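Local coordinates for sulfite dehydrogenase (Paracoccus pantotrophus, PDB 2XTS), which oxidises protein-bound sulfane sulfur at a molybdenum cofactor, as the molybdenum subunit of the sulfane dehydrogenase SoxCD, which also carries haem c, at the interface of chains A and B. Sequence-based numbering; all coordinates share one arbitrary frame. Chains: chain A/B, Sulfite dehydrogenase.

Contact 1: the interface of chains A and B. Residues chain A 81-82, 205, 209; chain B 20, 31, 33.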
loop_
_atom_site.group_PDB
_atom_site.type_symbol
_atom_site.label_atom_id
_atom_site.label_comp_id
_atom_site.label_asym_id
_atom_site.label_seq_id
_atom_site.Cartn_x
_atom_site.Cartn_y
_atom_site.Cartn_z
ATOM N N GLU A 81 14.456 -7.104 15.841
ATOM C CA GLU A 81 15.071 -7.454 14.590
ATOM C C GLU A 81 15.318 -8.951 14.499
ATOM O O GLU A 81 16.117 -9.519 15.240
ATOM C CB GLU A 81 16.393 -6.716 14.439
ATOM C CG GLU A 81 17.102 -7.076 13.135
ATOM C CD GLU A 81 18.470 -6.492 12.985
ATOM O OE1 GLU A 81 18.568 -5.330 12.587
ATOM O OE2 GLU A 81 19.443 -7.217 13.237
ATOM N N LEU A 82 14.617 -9.587 13.584
ATOM C CA LEU A 82 14.641 -11.038 13.426
ATOM C C LEU A 82 14.846 -11.366 11.945
ATOM O O LEU A 82 13.950 -11.206 11.116
ATOM C CB LEU A 82 13.348 -11.657 13.954
ATOM C CG LEU A 82 13.216 -13.188 13.906
ATOM C CD1 LEU A 82 14.410 -13.845 14.563
ATOM C CD2 LEU A 82 11.893 -13.592 14.569
ATOM N N LYS A 205 9.607 -4.297 10.049
ATOM C CA LYS A 205 10.186 -4.787 11.287
ATOM C C LYS A 205 9.189 -4.702 12.435
ATOM O O LYS A 205 8.950 -5.676 13.164
ATOM C CB LYS A 205 11.425 -3.983 11.639
ATOM C CG LYS A 205 12.101 -4.386 12.937
ATOM C CD LYS A 205 13.351 -3.555 13.178
ATOM C CE LYS A 205 13.952 -3.752 14.534
ATOM N NZ LYS A 205 15.154 -2.878 14.648
ATOM N N TYR A 209 8.123 -8.617 11.105
ATOM C CA TYR A 209 9.029 -9.271 10.144
ATOM C C TYR A 209 9.808 -10.384 10.795
ATOM O O TYR A 209 10.398 -10.178 11.826
ATOM C CB TYR A 209 10.037 -8.271 9.614
ATOM C CG TYR A 209 11.042 -8.811 8.608
ATOM C CD1 TYR A 209 12.254 -9.338 9.015
ATOM C CD2 TYR A 209 10.789 -8.736 7.246
ATOM C CE1 TYR A 209 13.182 -9.783 8.086
ATOM C CE2 TYR A 209 11.711 -9.154 6.313
ATOM C CZ TYR A 209 12.901 -9.676 6.742
ATOM O OH TYR A 209 13.840 -10.060 5.837
ATOM N N GLU B 20 13.137 -1.861 19.468
ATOM C CA GLU B 20 12.981 -0.407 19.361
ATOM C C GLU B 20 11.626 0.075 19.910
ATOM O O GLU B 20 10.594 -0.617 19.873
ATOM C CB GLU B 20 13.091 0.015 17.899
ATOM C CG GLU B 20 14.482 -0.161 17.306
ATOM C CD GLU B 20 14.566 0.456 15.919
ATOM O OE1 GLU B 20 14.974 1.631 15.791
ATOM O OE2 GLU B 20 14.186 -0.219 14.950
ATOM N N ILE B 31 12.801 -3.066 6.648
ATOM C CA ILE B 31 13.958 -3.564 7.382
ATOM C C ILE B 31 15.129 -3.688 6.414
ATOM O O ILE B 31 14.951 -3.934 5.236
ATOM C CB ILE B 31 13.611 -4.892 8.116
ATOM C CG1 ILE B 31 14.559 -5.166 9.286
ATOM C CG2 ILE B 31 13.480 -6.068 7.153
ATOM C CD1 ILE B 31 14.086 -6.338 10.180
ATOM N N PHE B 33 17.280 -5.933 5.817
ATOM C CA PHE B 33 17.431 -7.198 5.139
ATOM C C PHE B 33 16.667 -7.247 3.822
ATOM O O PHE B 33 16.850 -8.186 3.015
ATOM C CB PHE B 33 16.943 -8.371 5.997
ATOM C CG PHE B 33 17.555 -8.477 7.358
ATOM C CD1 PHE B 33 18.914 -8.743 7.519
ATOM C CD2 PHE B 33 16.754 -8.360 8.465
ATOM C CE1 PHE B 33 19.444 -8.892 8.778
ATOM C CE2 PHE B 33 17.273 -8.492 9.708
ATOM C CZ PHE B 33 18.617 -8.747 9.876
#

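Contact 2: the interface of chains A and B. Residues chain A 20-23; chain B 49-50, 75, 78.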
loop_
_atom_site.group_PDB
_atom_site.type_symbol
_atom_site.label_atom_id
_atom_site.label_comp_id
_atom_site.label_asym_id
_atom_site.label_seq_id
_atom_site.Cartn_x
_atom_site.Cartn_y
_atom_site.Cartn_z
ATOM N N GLU A 20 14.115 15.818 -10.397
ATOM C CA GLU A 20 15.069 14.763 -10.030
ATOM C C GLU A 20 15.083 13.595 -11.029
ATOM O O GLU A 20 14.085 13.241 -11.649
ATOM C CB GLU A 20 14.774 14.208 -8.641
ATOM C CG GLU A 20 14.974 15.206 -7.492
ATOM C CD GLU A 20 14.816 14.516 -6.148
ATOM O OE1 GLU A 20 13.668 14.380 -5.697
ATOM O OE2 GLU A 20 15.829 14.074 -5.564
ATOM N N ALA A 21 16.241 12.964 -11.137
ATOM C CA ALA A 21 16.436 11.830 -12.007
ATOM C C ALA A 21 15.817 10.549 -11.480
ATOM O O ALA A 21 15.530 10.431 -10.287
ATOM C CB ALA A 21 17.914 11.641 -12.235
ATOM N N VAL A 22 15.664 9.573 -12.362
ATOM C CA VAL A 22 15.069 8.285 -11.988
ATOM C C VAL A 22 15.962 7.403 -11.128
ATOM O O VAL A 22 15.531 6.354 -10.645
ATOM C CB VAL A 22 14.629 7.440 -13.195
ATOM C CG1 VAL A 22 13.556 8.167 -14.017
ATOM C CG2 VAL A 22 15.812 7.014 -14.027
ATOM N N ASP A 23 17.218 7.771 -10.979
ATOM C CA ASP A 23 18.122 7.029 -10.127
ATOM C C ASP A 23 18.319 7.665 -8.746
ATOM O O ASP A 23 19.154 7.193 -7.984
ATOM C CB ASP A 23 19.452 6.769 -10.866
ATOM C CG ASP A 23 20.237 8.016 -11.171
ATOM O OD1 ASP A 23 19.677 9.144 -11.125
ATOM O OD2 ASP A 23 21.429 7.851 -11.530
ATOM N N PRO B 49 19.241 10.593 -17.526
ATOM C CA PRO B 49 18.499 10.007 -16.407
ATOM C C PRO B 49 17.250 10.796 -15.988
ATOM O O PRO B 49 16.509 10.311 -15.124
ATOM C CB PRO B 49 19.551 9.954 -15.293
ATOM C CG PRO B 49 20.441 11.053 -15.575
ATOM C CD PRO B 49 20.492 11.234 -17.078
ATOM N N VAL B 50 17.035 11.983 -16.566
ATOM C CA VAL B 50 15.807 12.721 -16.307
ATOM C C VAL B 50 14.718 12.474 -17.350
ATOM O O VAL B 50 13.549 12.752 -17.062
ATOM C CB VAL B 50 15.990 14.248 -16.080
ATOM C CG1 VAL B 50 16.818 14.509 -14.830
ATOM C CG2 VAL B 50 16.557 14.933 -17.300
ATOM N N HIS B 75 9.832 9.521 -16.182
ATOM C CA HIS B 75 9.792 10.982 -16.373
ATOM C C HIS B 75 10.382 11.345 -17.716
ATOM O O HIS B 75 11.172 10.593 -18.269
ATOM C CB HIS B 75 10.640 11.724 -15.318
ATOM C CG HIS B 75 10.400 11.228 -13.938
ATOM N ND1 HIS B 75 11.388 10.829 -13.061
ATOM C CD2 HIS B 75 9.224 11.003 -13.323
ATOM C CE1 HIS B 75 10.807 10.403 -11.946
ATOM N NE2 HIS B 75 9.499 10.494 -12.093
ATOM N N GLY B 78 12.315 14.912 -15.505
ATOM C CA GLY B 78 12.563 14.704 -14.091
ATOM C C GLY B 78 11.311 14.776 -13.228
ATOM O O GLY B 78 10.246 15.200 -13.683
#

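Contact 1: the interface of chains A and B
B:Ile31 lays its CG2 methyl over the centre of one face of the A:Tyr209 ring, 3.6 Å from the ring centroid, as a CH-pi contact. A:Tyr209 CE1 lies 3.9 Å from B:Phe33 CD2, and the two side chains pass at a slant. The phenol OH of A:Tyr209 lies 3.5 Å from B:Phe33 CB. B:Phe33 CE2 lies 3.7 Å from A:Glu81 CG. The A:Glu81 carboxylate is steeply turned against this ring, 71° between the planes. A:Glu81, A:Lys205 and A:Tyr209 belong to the molybdopterin-binding domain of the sulfite oxidase family. The chain B residues come from the N-terminal part of the partner.

The CD1 end of the other B:Ile31 branch packs between the tyrosine ring, 3.7 Å from A:Tyr209 CD1, and A:Lys205, 3.8 Å from its CB. The lysine has CG anti to the backbone N (chi1 179°) and stays extended from there, which carries the ammonium past the isoleucine to B:Glu20. There A:Lys205 NZ makes a salt bridge and hydrogen bond with the carboxylate OE2 of B:Glu20 at 2.8 Å. NZ comes from above the carboxylate, 40° out of its plane. With an alanine at A:Lys205, the B:Glu20 carboxylate would probably be left without its charged mate and a gap would open beside B:Ile31 CD1.

Contact 2: the interface of chains A and B
A:Val22 gives its backbone N to B:Pro49 O in a hydrogen bond of 3.0 Å that joins the main chains of the two subunits. This is an interface between two copies of the molybdenum subunit, a protein of the sulfite oxidase family.

The tight part is built around that bond. Two methyl groups flank the same acceptor: A:Ala21 CB lies 3.5 Å from B:Pro49 O, and A:Val22 CG2 is equally near to it. The A:Ala21 methyl also reaches the proline ring, with CB 3.9 Å from B:Pro49 CB. B:Val50 adds its CG1 branch, 3.9 Å from A:Ala21 CA. A:Val22 sends its other branch to B:His75. A:Val22 CG1 lies beside the backbone N, anti to the carbonyl carbon (chi1 -61°), and comes 3.6 Å from the imidazole ND1 of B:His75. The two side chains run past each other in opposite directions. The specific link is therefore made by backbone atoms, and small apolar groups surround it.

The margins are looser. A:Asp23 OD1 comes no nearer than 4.2 Å to B:Pro49 CB. On the other margin, A:Glu20 meets B:Gly78 through its carbonyl oxygen, and both residues lose little surface.

A:Glu20 to A:Asp23 lie in the loop between the 3-10 helices 13-15 and 32-34. B:Pro49 and B:Val50 lie in the loop that leads into strand 52-53, and B:His75 ends strand 74-75. The haem c pocket residues B:Ser51 and B:His76 follow directly in sequence after B:Val50 and B:His75, so the partner's N-terminal segment packs close to the part of the chain that meets haem.

The C-alpha centres of contact 1 and contact 2 are about 31 Å apart. Both are parts of one two-fold interface, and in both the N-terminal segment of one chain lies on the body of the other. The direction is reversed between them: chain B lends the segment in contact 1, chain A in contact 2. The same position serves in both, B:Glu20 through its carboxylate in contact 1 and A:Glu20 through its backbone in contact 2. By symmetry, each N-terminal segment makes both sets of contacts. This reciprocal exchange probably stabilises the pairing of molybdenum subunits in the deposited assembly, which also holds two other protein chains.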